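Local coordinates for protein acetone carboxylase alpha subunit (Xanthobacter autotrophicus Py2, PDB 5M45) that forms the alpha subunit of an acetone carboxylase, a large metal-containing protein of the hydantoinase B/oxoprolinase family, at residues M115-K120 / V771-E776. Numbering follows the deposited sequence.
Sequences MGAAIK and VQFVEE. With AE4 (3,6,9,12,15-pentaoxaheptadecan-1-ol), chain P.
Phe773, in the C-terminal tail of the chain, sets its ring against Ala117 and Lys120 on one side of helix 111-124, a helix within the hydantoinase B/oxoprolinase family region, and the packing forms part of the pocket for 3,6,9,12,15-pentaoxaheptadecan-1-ol. The far ring atom of Phe773, CZ, lies 3.8 Å from Ala117 CB, which meets the ring obliquely. With CG anti to its own carbonyl carbon (chi1 -57°), Phe773 directs CZ and CE1 at the helix, and its CE1 comes 3.8 Å from Lys120 CD. That methylene touches the ring edge near its plane, the two side chains crossing at a slant; the contact is carbon to carbon.

Lys120 is extended beyond CG, its chi4 at -178°, and this straight run carries the amine past the phenyl rim to the ligand. Lys120 NZ donates a hydrogen bond to ligand O19 at 2.9 Å, while ether O16 also approaches NZ closely. A salt bridge to Asp100 gives NZ a protein partner besides the ligand, which probably steadies its charge. On the tail side, the pocket wall continues at Phe773 CE1, 3.8 Å from ligand C18.

Val771 meets the backbone of the same Lys120, its CG2 methyl in van der Waals contact with the carbonyl O of Lys120 at 3.8 Å. Outside the two segments, Val350 of helix 349-361 touches both Ala117 and Phe773, and Gln349 OE1 accepts the backbone N-H of Phe773, consistent with holding the tail at that residue. On the helix, ligand O19 also lies 3.6 Å from the carbonyl carbon C of Gly116.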
loop_
_atom_site.group_PDB
_atom_site.type_symbol
_atom_site.label_atom_id
_atom_site.label_comp_id
_atom_site.label_asym_id
_atom_site.label_seq_id
_atom_site.Cartn_x
_atom_site.Cartn_y
_atom_site.Cartn_z
ATOM N N MET A 115 9.385 -17.479 -7.518
ATOM C CA MET A 115 10.384 -17.248 -6.427
ATOM C C MET A 115 11.822 -17.248 -7.000
ATOM O O MET A 115 12.671 -16.450 -6.566
ATOM C CB MET A 115 10.234 -18.261 -5.285
ATOM C CG MET A 115 8.952 -18.075 -4.467
ATOM S SD MET A 115 8.738 -19.170 -3.016
ATOM C CE MET A 115 8.663 -20.783 -3.740
ATOM N N GLY A 116 12.078 -18.098 -8.000
ATOM C CA GLY A 116 13.371 -18.052 -8.699
ATOM C C GLY A 116 13.603 -16.738 -9.447
ATOM O O GLY A 116 14.727 -16.178 -9.436
ATOM N N ALA A 117 12.546 -16.235 -10.097
ATOM C CA ALA A 117 12.630 -14.949 -10.773
ATOM C C ALA A 117 12.846 -13.782 -9.783
ATOM O O ALA A 117 13.512 -12.822 -10.122
ATOM C CB ALA A 117 11.406 -14.722 -11.655
ATOM N N ALA A 118 12.302 -13.874 -8.577
ATOM C CA ALA A 118 12.568 -12.874 -7.534
ATOM C C ALA A 118 14.042 -12.920 -7.076
ATOM O O ALA A 118 14.671 -11.865 -6.907
ATOM C CB ALA A 118 11.642 -13.032 -6.340
ATOM N N ILE A 119 14.574 -14.121 -6.882
ATOM C CA ILE A 119 16.000 -14.279 -6.572
ATOM C C ILE A 119 16.862 -13.662 -7.717
ATOM O O ILE A 119 17.805 -12.913 -7.453
ATOM C CB ILE A 119 16.366 -15.761 -6.352
ATOM C CG1 ILE A 119 15.768 -16.284 -5.048
ATOM C CG2 ILE A 119 17.886 -15.955 -6.308
ATOM C CD1 ILE A 119 15.623 -17.798 -4.961
ATOM N N LYS A 120 16.494 -13.941 -8.972
ATOM C CA LYS A 120 17.257 -13.407 -10.099
ATOM C C LYS A 120 17.183 -11.856 -10.188
ATOM O O LYS A 120 18.162 -11.208 -10.591
ATOM C CB LYS A 120 16.834 -14.085 -11.415
ATOM C CG LYS A 120 17.209 -15.561 -11.465
ATOM C CD LYS A 120 16.441 -16.362 -12.519
ATOM C CE LYS A 120 16.607 -17.852 -12.290
ATOM N NZ LYS A 120 15.922 -18.680 -13.297
ATOM N N VAL A 771 14.829 -8.761 -15.602
ATOM C CA VAL A 771 15.422 -10.009 -16.103
ATOM C C VAL A 771 14.581 -10.513 -17.280
ATOM O O VAL A 771 13.370 -10.601 -17.169
ATOM C CB VAL A 771 15.516 -11.088 -14.995
ATOM C CG1 VAL A 771 16.346 -12.298 -15.488
ATOM C CG2 VAL A 771 16.126 -10.493 -13.732
ATOM N N GLN A 772 15.233 -10.878 -18.379
ATOM C CA GLN A 772 14.509 -11.278 -19.576
ATOM C C GLN A 772 14.430 -12.816 -19.645
ATOM O O GLN A 772 15.464 -13.493 -19.536
ATOM C CB GLN A 772 15.233 -10.703 -20.784
ATOM C CG GLN A 772 14.420 -10.760 -22.065
ATOM C CD GLN A 772 13.105 -10.006 -21.960
ATOM O OE1 GLN A 772 12.022 -10.530 -22.269
ATOM N NE2 GLN A 772 13.184 -8.772 -21.492
ATOM N N PHE A 773 13.218 -13.368 -19.772
ATOM C CA PHE A 773 13.017 -14.827 -19.836
ATOM C C PHE A 773 12.418 -15.318 -21.165
ATOM O O PHE A 773 12.365 -16.523 -21.360
ATOM C CB PHE A 773 12.122 -15.332 -18.674
ATOM C CG PHE A 773 12.623 -14.997 -17.308
ATOM C CD1 PHE A 773 13.523 -15.840 -16.634
ATOM C CD2 PHE A 773 12.199 -13.869 -16.676
ATOM C CE1 PHE A 773 13.997 -15.504 -15.366
ATOM C CE2 PHE A 773 12.622 -13.557 -15.366
ATOM C CZ PHE A 773 13.540 -14.367 -14.728
ATOM N N VAL A 774 11.922 -14.421 -22.023
ATOM C CA VAL A 774 11.216 -14.776 -23.255
ATOM C C VAL A 774 11.678 -13.858 -24.399
ATOM O O VAL A 774 12.313 -12.833 -24.157
ATOM C CB VAL A 774 9.678 -14.648 -23.111
ATOM C CG1 VAL A 774 9.165 -15.437 -21.910
ATOM C CG2 VAL A 774 9.240 -13.190 -22.942
ATOM N N GLU A 775 11.352 -14.226 -25.624
ATOM C CA GLU A 775 11.469 -13.332 -26.781
ATOM C C GLU A 775 10.242 -12.454 -26.761
ATOM O O GLU A 775 9.161 -12.940 -26.456
ATOM C CB GLU A 775 11.522 -14.114 -28.104
ATOM C CG GLU A 775 12.753 -14.975 -28.246
ATOM C CD GLU A 775 12.671 -15.910 -29.450
ATOM O OE1 GLU A 775 12.187 -15.472 -30.536
ATOM O OE2 GLU A 775 13.070 -17.092 -29.298
ATOM N N GLU A 776 10.411 -11.157 -27.061
ATOM C CA GLU A 776 9.293 -10.202 -26.968
ATOM C C GLU A 776 9.161 -9.191 -28.102
ATOM O O GLU A 776 9.690 -9.446 -29.169
ATOM C CB GLU A 776 9.289 -9.515 -25.602
ATOM C CG GLU A 776 10.491 -8.673 -25.330
ATOM C CD GLU A 776 10.408 -8.001 -23.977
ATOM O OE1 GLU A 776 10.903 -6.853 -23.911
ATOM O OE2 GLU A 776 9.857 -8.566 -22.991
ATOM O OXT GLU A 776 8.406 -8.180 -27.999
HETATM C C2 AE4 P . 17.533 -18.535 -27.053
HETATM C C3 AE4 P . 18.330 -17.900 -25.915
HETATM O O4 AE4 P . 18.663 -18.906 -24.952
HETATM C C5 AE4 P . 19.758 -18.590 -24.077
HETATM C C6 AE4 P . 19.597 -19.307 -22.732
HETATM O O7 AE4 P . 19.273 -18.406 -21.661
HETATM C C8 AE4 P . 17.930 -17.905 -21.742
HETATM C C9 AE4 P . 17.703 -16.901 -20.625
HETATM C C11 AE4 P . 15.696 -17.589 -19.485
HETATM O O10 AE4 P . 17.121 -17.574 -19.508
HETATM C C12 AE4 P . 15.224 -18.991 -19.143
HETATM O O13 AE4 P . 15.179 -19.175 -17.727
HETATM C C14 AE4 P . 14.241 -20.176 -17.350
HETATM C C15 AE4 P . 14.374 -20.476 -15.861
HETATM O O16 AE4 P . 13.828 -19.377 -15.131
HETATM C C17 AE4 P . 12.494 -19.573 -14.676
HETATM C C18 AE4 P . 12.142 -18.402 -13.767
HETATM O O19 AE4 P . 13.087 -18.330 -12.675
#